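Local coordinates for BH1974 protein (Bacillus halodurans, PDB 3ON5), which is of unproven function but is probably an accessory protein in the maturation of xanthine dehydrogenase-type molybdenum enzymes, at residues F223-T228 against P241-I246; E200-F205 against F265-T270; V317-D322 against I333-I338. One frame throughout, in Å; residues are numbered along the deposited sequence.

Contact 1: residues F223-T228 against P241-I246; sequences FYTVVT and PDADEI
Val226 and Val227 pair in parallel with Glu245 and Ile246, a short edge pairing: strand 245-248 is the outermost strand here, and 223-229 is its inner neighbour in the six-stranded parallel sheet of the Rossmann domain. Val227 N bonds Glu245 O at 2.9 Å. Ahead of the strand the turn is held by Asp244 and Thr225, which are joined by three hydrogen bonds. Thr225 O accepts from the amides of both Asp244 and Glu245, while Asp244 OD2 takes Thr225 N at 2.8 Å and Thr225 OG1 at 3.2 Å, the two donors arriving from opposite faces of the carboxylate plane. Tyr224, with CG anti to its backbone N (chi1 -176°), brings its ring face against the side chain of Asp244: Asp244 CB sits over that face in a CH-pi contact, 3.6 Å from the centroid, and the carboxylate stacks with its plane 17° from that of the ring. The phenol OH of Tyr224 donates to Glu245 OE2 at 2.7 Å. Methyl CG2 of Val227 meets Ala243 CB. Strand 200-205 pairs with the other edge of 223-229; helix 211-221 packs on Thr225, Val227 and Ala243 through Val215, and Phe254 of helix 251-257 on Val226.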
loop_
_atom_site.group_PDB
_atom_site.type_symbol
_atom_site.label_atom_id
_atom_site.label_comp_id
_atom_site.label_asym_id
_atom_site.label_seq_id
_atom_site.Cartn_x
_atom_site.Cartn_y
_atom_site.Cartn_z
ATOM N N PHE A 223 28.458 2.875 2.562
ATOM C CA PHE A 223 29.764 2.625 1.986
ATOM C C PHE A 223 29.715 2.338 0.512
ATOM O O PHE A 223 28.771 1.715 0.007
ATOM C CB PHE A 223 30.433 1.435 2.662
ATOM C CG PHE A 223 30.967 1.677 4.046
ATOM C CD1 PHE A 223 32.237 2.214 4.236
ATOM C CD2 PHE A 223 30.244 1.286 5.157
ATOM C CE1 PHE A 223 32.743 2.408 5.520
ATOM C CE2 PHE A 223 30.753 1.479 6.442
ATOM C CZ PHE A 223 31.990 2.045 6.617
ATOM N N TYR A 224 30.780 2.761 -0.185
ATOM C CA TYR A 224 31.043 2.379 -1.574
ATOM C C TYR A 224 31.708 1.013 -1.473
ATOM O O TYR A 224 32.742 0.906 -0.817
ATOM C CB TYR A 224 31.876 3.433 -2.313
ATOM C CG TYR A 224 32.078 3.126 -3.781
ATOM C CD1 TYR A 224 31.191 3.601 -4.739
ATOM C CD2 TYR A 224 33.193 2.400 -4.220
ATOM C CE1 TYR A 224 31.403 3.367 -6.098
ATOM C CE2 TYR A 224 33.401 2.142 -5.572
ATOM C CZ TYR A 224 32.505 2.631 -6.505
ATOM O OH TYR A 224 32.705 2.398 -7.832
ATOM N N THR A 225 31.060 -0.044 -1.979
ATOM C CA THR A 225 31.581 -1.391 -1.804
ATOM C C THR A 225 32.200 -1.937 -3.097
ATOM O O THR A 225 31.597 -1.875 -4.173
ATOM C CB THR A 225 30.493 -2.349 -1.293
ATOM O OG1 THR A 225 29.357 -2.233 -2.138
ATOM C CG2 THR A 225 30.082 -2.056 0.159
ATOM N N VAL A 226 33.435 -2.467 -2.949
ATOM C CA VAL A 226 34.212 -3.140 -3.984
ATOM C C VAL A 226 34.450 -4.570 -3.490
ATOM O O VAL A 226 35.004 -4.772 -2.407
ATOM C CB VAL A 226 35.547 -2.410 -4.390
ATOM C CG1 VAL A 226 36.378 -3.244 -5.365
ATOM C CG2 VAL A 226 35.268 -1.031 -4.974
ATOM N N VAL A 227 33.983 -5.547 -4.267
ATOM C CA VAL A 227 34.160 -6.978 -4.014
ATOM C C VAL A 227 35.119 -7.507 -5.033
ATOM O O VAL A 227 34.908 -7.292 -6.231
ATOM C CB VAL A 227 32.833 -7.780 -4.031
ATOM C CG1 VAL A 227 33.092 -9.272 -3.791
ATOM C CG2 VAL A 227 31.833 -7.224 -3.030
ATOM N N THR A 228 36.173 -8.199 -4.577
ATOM C CA THR A 228 37.143 -8.816 -5.483
ATOM C C THR A 228 37.452 -10.247 -4.985
ATOM O O THR A 228 37.535 -10.511 -3.779
ATOM C CB THR A 228 38.397 -7.967 -5.664
ATOM O OG1 THR A 228 39.311 -8.645 -6.546
ATOM C CG2 THR A 228 39.063 -7.578 -4.350
ATOM N N PRO A 241 24.018 -7.673 -5.410
ATOM C CA PRO A 241 23.328 -6.602 -6.140
ATOM C C PRO A 241 23.608 -5.201 -5.583
ATOM O O PRO A 241 23.361 -4.219 -6.284
ATOM C CB PRO A 241 21.856 -6.955 -5.950
ATOM C CG PRO A 241 21.815 -7.729 -4.702
ATOM C CD PRO A 241 23.046 -8.547 -4.718
ATOM N N ASP A 242 24.103 -5.094 -4.341
ATOM C CA ASP A 242 24.357 -3.799 -3.708
ATOM C C ASP A 242 25.813 -3.341 -3.876
ATOM O O ASP A 242 26.130 -2.197 -3.523
ATOM C CB ASP A 242 24.018 -3.886 -2.217
ATOM C CG ASP A 242 22.555 -4.143 -1.947
ATOM O OD1 ASP A 242 21.706 -3.439 -2.553
ATOM O OD2 ASP A 242 22.252 -5.011 -1.092
ATOM N N ALA A 243 26.691 -4.230 -4.385
ATOM C CA ALA A 243 28.098 -3.924 -4.623
ATOM C C ALA A 243 28.219 -2.962 -5.770
ATOM O O ALA A 243 27.557 -3.140 -6.794
ATOM C CB ALA A 243 28.904 -5.193 -4.904
ATOM N N ASP A 244 29.033 -1.925 -5.587
ATOM C CA ASP A 244 29.284 -0.897 -6.584
ATOM C C ASP A 244 30.216 -1.445 -7.669
ATOM O O ASP A 244 30.020 -1.171 -8.850
ATOM C CB ASP A 244 29.867 0.334 -5.909
ATOM C CG ASP A 244 28.905 0.936 -4.905
ATOM O OD1 ASP A 244 28.034 1.729 -5.324
ATOM O OD2 ASP A 244 28.965 0.542 -3.706
ATOM N N GLU A 245 31.201 -2.259 -7.272
ATOM C CA GLU A 245 32.137 -2.919 -8.179
ATOM C C GLU A 245 32.374 -4.340 -7.749
ATOM O O GLU A 245 32.522 -4.603 -6.558
ATOM C CB GLU A 245 33.491 -2.184 -8.262
ATOM C CG GLU A 245 33.453 -0.793 -8.862
ATOM C CD GLU A 245 34.812 -0.121 -8.947
ATOM O OE1 GLU A 245 35.707 -0.677 -9.626
ATOM O OE2 GLU A 245 34.965 0.988 -8.379
ATOM N N ILE A 246 32.402 -5.252 -8.717
ATOM C CA ILE A 246 32.755 -6.657 -8.541
ATOM C C ILE A 246 33.925 -6.884 -9.509
ATOM O O ILE A 246 33.705 -6.808 -10.718
ATOM C CB ILE A 246 31.559 -7.655 -8.729
ATOM C CG1 ILE A 246 30.285 -7.249 -7.958
ATOM C CG2 ILE A 246 31.990 -9.098 -8.410
ATOM C CD1 ILE A 246 29.045 -8.049 -8.340
#

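Contact 2: residues E200-F205 against F265-T270; sequences ERLIIF and FVLIMT
Strands 200-205 and 265-268 run side by side in parallel, their axes 4.7 Å apart at closest approach and 17° from parallel; residues 202-205 pair with 265-268, Leu202 level with Phe265 and Phe205 with Ile268. Five backbone bonds zip them. The amide of Phe265 gives to Arg201 O, and that of Ile203 to Phe265 O; Leu267 N then gives to Ile203 O, Phe205 N to Leu267 O, and finally N of Met269, a selenomethionine, gives to Phe205 O at 2.7 Å. Each strand thus uses alternate residues in this ladder. The intervening Leu202 and Ile204 turn their amides and carbonyls to strand 223-229, bonding with Tyr224, Val226 and Thr228, so both edges of 200-205 are paired. Beyond the last rung Thr270 leaves the sheet, its methyl CG2 3.5 Å from Phe205 O and its hydroxyl bonded to Asp276. The guanidinium of Arg201 leads away from 265-270 into a salt bridge with Asp264.

Side chains alternate between the two faces. On one, Leu202 CD1 lies 3.7 Å from Phe265 CB and also touches Leu267 CD2, while Ile204 CG2 packs on CG and the selenium of Met269. The Phe265 ring turns its edge to Arg201 O and to the carboxylate of Glu200, with CE1 of Phe265 3.9 Å from Glu200 OE1 and the two planes 85° apart. On the other face, Phe205 puts its CE2 edge 3.7 Å from Val266 CG1, the ring carried beside its own backbone N by chi1 of -73°. Helix 211-221 packs on the Leu202 face and helix 273-283 on the Phe205 face: two central strands of a parallel sheet sandwiched by helices, as in a Rossmann fold.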
loop_
_atom_site.group_PDB
_atom_site.type_symbol
_atom_site.label_atom_id
_atom_site.label_comp_id
_atom_site.label_asym_id
_atom_site.label_seq_id
_atom_site.Cartn_x
_atom_site.Cartn_y
_atom_site.Cartn_z
ATOM N N GLU A 200 32.529 6.681 1.704
ATOM C CA GLU A 200 33.656 5.943 2.249
ATOM C C GLU A 200 33.750 4.632 1.503
ATOM O O GLU A 200 32.714 4.050 1.160
ATOM C CB GLU A 200 33.502 5.728 3.768
ATOM C CG GLU A 200 33.483 7.006 4.603
ATOM C CD GLU A 200 34.717 7.898 4.581
ATOM O OE1 GLU A 200 35.797 7.446 4.135
ATOM O OE2 GLU A 200 34.609 9.046 5.067
ATOM N N ARG A 201 34.972 4.199 1.166
ATOM C CA ARG A 201 35.147 2.976 0.394
ATOM C C ARG A 201 35.476 1.808 1.278
ATOM O O ARG A 201 36.262 1.937 2.206
ATOM C CB ARG A 201 36.239 3.171 -0.636
ATOM C CG ARG A 201 35.704 3.518 -2.002
ATOM C CD ARG A 201 36.636 4.415 -2.770
ATOM N NE ARG A 201 38.012 3.936 -2.897
ATOM C CZ ARG A 201 38.521 3.436 -4.015
ATOM N NH1 ARG A 201 37.759 3.312 -5.100
ATOM N NH2 ARG A 201 39.811 3.090 -4.072
ATOM N N LEU A 202 34.847 0.666 0.987
ATOM C CA LEU A 202 35.066 -0.604 1.662
ATOM C C LEU A 202 35.452 -1.625 0.624
ATOM O O LEU A 202 34.621 -2.012 -0.212
ATOM C CB LEU A 202 33.844 -1.049 2.465
ATOM C CG LEU A 202 33.975 -2.376 3.206
ATOM C CD1 LEU A 202 34.939 -2.259 4.366
ATOM C CD2 LEU A 202 32.625 -2.853 3.691
ATOM N N ILE A 203 36.743 -2.006 0.638
ATOM C CA ILE A 203 37.345 -2.932 -0.315
ATOM C C ILE A 203 37.381 -4.302 0.349
ATOM O O ILE A 203 38.115 -4.509 1.321
ATOM C CB ILE A 203 38.741 -2.421 -0.773
ATOM C CG1 ILE A 203 38.655 -0.942 -1.222
ATOM C CG2 ILE A 203 39.338 -3.341 -1.876
ATOM C CD1 ILE A 203 39.903 -0.228 -1.471
ATOM N N ILE A 204 36.550 -5.227 -0.168
ATOM C CA ILE A 204 36.389 -6.581 0.366
ATOM C C ILE A 204 37.110 -7.599 -0.526
ATOM O O ILE A 204 36.821 -7.718 -1.720
ATOM C CB ILE A 204 34.894 -6.939 0.516
ATOM C CG1 ILE A 204 34.151 -5.872 1.359
ATOM C CG2 ILE A 204 34.752 -8.333 1.127
ATOM C CD1 ILE A 204 32.621 -5.908 1.294
ATOM N N PHE A 205 38.060 -8.318 0.081
ATOM C CA PHE A 205 38.813 -9.401 -0.532
ATOM C C PHE A 205 38.157 -10.712 -0.143
ATOM O O PHE A 205 38.219 -11.118 1.022
ATOM C CB PHE A 205 40.288 -9.357 -0.130
ATOM C CG PHE A 205 41.069 -8.240 -0.773
ATOM C CD1 PHE A 205 41.667 -8.417 -2.013
ATOM C CD2 PHE A 205 41.241 -7.024 -0.123
ATOM C CE1 PHE A 205 42.402 -7.395 -2.603
ATOM C CE2 PHE A 205 41.973 -5.998 -0.718
ATOM C CZ PHE A 205 42.550 -6.192 -1.953
ATOM N N PHE A 265 38.901 1.513 3.585
ATOM C CA PHE A 265 38.677 0.427 4.546
ATOM C C PHE A 265 38.857 -0.910 3.840
ATOM O O PHE A 265 38.196 -1.169 2.830
ATOM C CB PHE A 265 37.268 0.527 5.186
ATOM C CG PHE A 265 37.023 1.786 5.984
ATOM C CD1 PHE A 265 36.652 2.972 5.354
ATOM C CD2 PHE A 265 37.125 1.779 7.368
ATOM C CE1 PHE A 265 36.460 4.147 6.089
ATOM C CE2 PHE A 265 36.913 2.952 8.107
ATOM C CZ PHE A 265 36.585 4.128 7.458
ATOM N N VAL A 266 39.759 -1.749 4.346
ATOM C CA VAL A 266 40.021 -3.040 3.724
ATOM C C VAL A 266 39.516 -4.149 4.647
ATOM O O VAL A 266 39.683 -4.088 5.877
ATOM C CB VAL A 266 41.509 -3.240 3.344
ATOM C CG1 VAL A 266 41.744 -4.630 2.748
ATOM C CG2 VAL A 266 41.971 -2.159 2.363
ATOM N N LEU A 267 38.908 -5.174 4.026
ATOM C CA LEU A 267 38.369 -6.349 4.684
ATOM C C LEU A 267 38.841 -7.596 3.938
ATOM O O LEU A 267 38.471 -7.801 2.780
ATOM C CB LEU A 267 36.856 -6.193 4.680
ATOM C CG LEU A 267 36.031 -6.749 5.823
ATOM C CD1 LEU A 267 36.616 -6.429 7.182
ATOM C CD2 LEU A 267 34.714 -6.139 5.759
ATOM N N ILE A 268 39.753 -8.355 4.568
ATOM C CA ILE A 268 40.395 -9.562 4.044
ATOM C C ILE A 268 39.617 -10.778 4.554
ATOM O O ILE A 268 39.709 -11.114 5.742
ATOM C CB ILE A 268 41.903 -9.607 4.464
ATOM C CG1 ILE A 268 42.633 -8.270 4.221
ATOM C CG2 ILE A 268 42.620 -10.749 3.793
ATOM C CD1 ILE A 268 44.114 -8.240 4.684
HETATM N N MSE A 269 38.842 -11.439 3.679
HETATM C CA MSE A 269 38.040 -12.595 4.110
HETATM C C MSE A 269 37.897 -13.614 2.991
HETATM O O MSE A 269 36.772 -14.007 2.634
HETATM C CB MSE A 269 36.665 -12.149 4.601
HETATM C CG MSE A 269 36.033 -11.032 3.771
HETATM SE SE MSE A 269 34.410 -10.434 4.621
HETATM C CE MSE A 269 35.066 -10.169 6.383
ATOM N N THR A 270 39.060 -14.078 2.477
ATOM C CA THR A 270 39.124 -15.021 1.367
ATOM C C THR A 270 39.027 -16.459 1.863
ATOM O O THR A 270 38.665 -17.327 1.078
ATOM C CB THR A 270 40.411 -14.844 0.533
ATOM O OG1 THR A 270 41.532 -15.363 1.243
ATOM C CG2 THR A 270 40.661 -13.410 0.101
#

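Contact 3: residues V317-D322 against I333-I338; sequences VGLSID and IVAQLI
Gly318 passes with its CA 4.0 Å from the CA of Ile333, where an extended loop without regular structure crosses helix 326-343 and glycine takes a positive phi (80°). Gln336 carries the polar part of the contact. It turns CG away from its own amide nitrogen (chi1 -168°) and runs on extended, which lays the amide group alongside the glycine backbone. There Gln336 OE1 accepts the N-H of Gly318, N to OE1 2.8 Å, a bent bond (143° at the hydrogen) whose donor stands above the amide plane instead of on a lone pair. The same oxygen also receives the hydroxyl of Tyr290, so two donors grip it. Gln336 NE2 lies 3.3 Å from Gly318 O, but at a poor angle for a bond.

Apolar branches flank this bond. Val317 CG1 touches Ile333 CG1 at 3.9 Å, the two side chains crossing obliquely, and Val317 CG2 comes equally near Gln336 OE1. Leu319 reaches over the helix with both methyls: CD1 meets Ala335 CB at 3.7 Å, whereas CD2 rests against CA and CB of Gln336. Leu319 O also takes the hydroxyl of Ser332, and the two backbones are hydrogen-bonded as well.

The loop follows the edge strand 313-314 and leads into this same helix, which packs against one face of the sheet: Ile333 and Val317 pack on Leu267 of strand 265-268, Val317 on Tyr290 of strand 290-293, and Val334 on Phe217 of helix 211-221. From a second subunit, Ile321 packs on Leu319 and Arg342 on Asp322.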
loop_
_atom_site.group_PDB
_atom_site.type_symbol
_atom_site.label_atom_id
_atom_site.label_comp_id
_atom_site.label_asym_id
_atom_site.label_seq_id
_atom_site.Cartn_x
_atom_site.Cartn_y
_atom_site.Cartn_z
ATOM N N VAL A 317 38.133 -9.666 13.468
ATOM C CA VAL A 317 37.447 -8.531 12.902
ATOM C C VAL A 317 36.066 -8.351 13.616
ATOM O O VAL A 317 35.496 -9.314 14.142
ATOM C CB VAL A 317 37.343 -8.694 11.371
ATOM C CG1 VAL A 317 36.341 -9.762 10.957
ATOM C CG2 VAL A 317 37.056 -7.370 10.695
ATOM N N GLY A 318 35.622 -7.092 13.689
ATOM C CA GLY A 318 34.368 -6.703 14.313
ATOM C C GLY A 318 34.402 -6.593 15.826
ATOM O O GLY A 318 35.352 -7.048 16.482
ATOM N N LEU A 319 33.331 -6.005 16.394
ATOM C CA LEU A 319 33.161 -5.865 17.840
ATOM C C LEU A 319 32.952 -7.240 18.474
ATOM O O LEU A 319 32.424 -8.148 17.805
ATOM C CB LEU A 319 31.990 -4.931 18.178
ATOM C CG LEU A 319 32.025 -3.522 17.592
ATOM C CD1 LEU A 319 30.882 -2.713 18.144
ATOM C CD2 LEU A 319 33.342 -2.818 17.896
ATOM N N SER A 320 33.404 -7.436 19.727
ATOM C CA SER A 320 33.241 -8.781 20.259
ATOM C C SER A 320 31.872 -8.887 20.896
ATOM O O SER A 320 31.663 -8.466 22.036
ATOM C CB SER A 320 34.354 -9.164 21.221
ATOM O OG SER A 320 34.320 -10.575 21.364
ATOM N N ILE A 321 30.920 -9.390 20.097
ATOM C CA ILE A 321 29.521 -9.595 20.459
ATOM C C ILE A 321 29.236 -11.098 20.341
ATOM O O ILE A 321 28.075 -11.504 20.368
ATOM C CB ILE A 321 28.558 -8.711 19.607
ATOM C CG1 ILE A 321 28.519 -9.138 18.111
ATOM C CG2 ILE A 321 28.892 -7.224 19.796
ATOM C CD1 ILE A 321 27.596 -8.376 17.163
ATOM N N ASP A 322 30.311 -11.926 20.246
ATOM C CA ASP A 322 30.283 -13.397 20.143
ATOM C C ASP A 322 29.347 -13.828 18.986
ATOM O O ASP A 322 28.588 -14.798 19.110
ATOM C CB ASP A 322 29.858 -14.045 21.495
ATOM C CG ASP A 322 29.919 -15.569 21.575
ATOM O OD1 ASP A 322 30.776 -16.178 20.872
ATOM O OD2 ASP A 322 29.144 -16.155 22.376
ATOM N N ILE A 333 31.059 -6.391 12.017
ATOM C CA ILE A 333 32.051 -5.666 11.234
ATOM C C ILE A 333 31.533 -4.258 10.940
ATOM O O ILE A 333 32.275 -3.307 11.164
ATOM C CB ILE A 333 32.430 -6.437 9.937
ATOM C CG1 ILE A 333 33.070 -7.805 10.280
ATOM C CG2 ILE A 333 33.387 -5.610 9.083
ATOM C CD1 ILE A 333 33.040 -8.790 9.174
ATOM N N VAL A 334 30.276 -4.115 10.481
ATOM C CA VAL A 334 29.695 -2.803 10.146
ATOM C C VAL A 334 29.626 -1.938 11.435
ATOM O O VAL A 334 29.981 -0.757 11.379
ATOM C CB VAL A 334 28.330 -2.912 9.438
ATOM C CG1 VAL A 334 27.834 -1.538 9.037
ATOM C CG2 VAL A 334 28.451 -3.772 8.188
ATOM N N ALA A 335 29.278 -2.546 12.594
ATOM C CA ALA A 335 29.280 -1.896 13.918
ATOM C C ALA A 335 30.666 -1.305 14.221
ATOM O O ALA A 335 30.771 -0.115 14.530
ATOM C CB ALA A 335 28.880 -2.894 14.989
ATOM N N GLN A 336 31.730 -2.111 14.019
ATOM C CA GLN A 336 33.128 -1.694 14.186
ATOM C C GLN A 336 33.489 -0.560 13.236
ATOM O O GLN A 336 34.197 0.355 13.635
ATOM C CB GLN A 336 34.076 -2.876 13.948
ATOM C CG GLN A 336 35.520 -2.617 14.372
ATOM C CD GLN A 336 36.313 -3.881 14.297
ATOM O OE1 GLN A 336 36.445 -4.493 13.241
ATOM N NE2 GLN A 336 36.813 -4.337 15.422
ATOM N N LEU A 337 33.003 -0.614 11.993
ATOM C CA LEU A 337 33.293 0.392 10.987
ATOM C C LEU A 337 32.653 1.717 11.370
ATOM O O LEU A 337 33.352 2.730 11.355
ATOM C CB LEU A 337 32.835 -0.064 9.598
ATOM C CG LEU A 337 33.609 -1.237 8.995
ATOM C CD1 LEU A 337 33.072 -1.573 7.637
ATOM C CD2 LEU A 337 35.076 -0.922 8.858
ATOM N N ILE A 338 31.367 1.700 11.788
ATOM C CA ILE A 338 30.605 2.871 12.259
ATOM C C ILE A 338 31.327 3.483 13.476
ATOM O O ILE A 338 31.601 4.686 13.492
ATOM C CB ILE A 338 29.122 2.483 12.595
ATOM C CG1 ILE A 338 28.374 2.080 11.311
ATOM C CG2 ILE A 338 28.393 3.637 13.303
ATOM C CD1 ILE A 338 27.015 1.350 11.495
#

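How the contacts relate
Contacts 1 and 2 share one parallel sheet and meet along strands 223-229 and 200-205, where Tyr224 N probably bonds Glu200 O and Val226 O takes Ile204 N; contact 1 is nested within the loop closed by contact 2. Contact 2 is the buried core, a backbone ladder with apolar side chains on both faces. Contact 1, at the sheet edge, is partly buried and relies more on carboxylates and hydroxyls. Contact 3 joins loop to helix, with a single side chain-to-backbone hydrogen bond between its two segments; it is partly buried and takes part in the contact with a second subunit. Its helix rests on contact 2, Ile333 CG2 on Leu267 CD2 at 3.6 Å, and reaches contact 1 through Leu337 on Phe223.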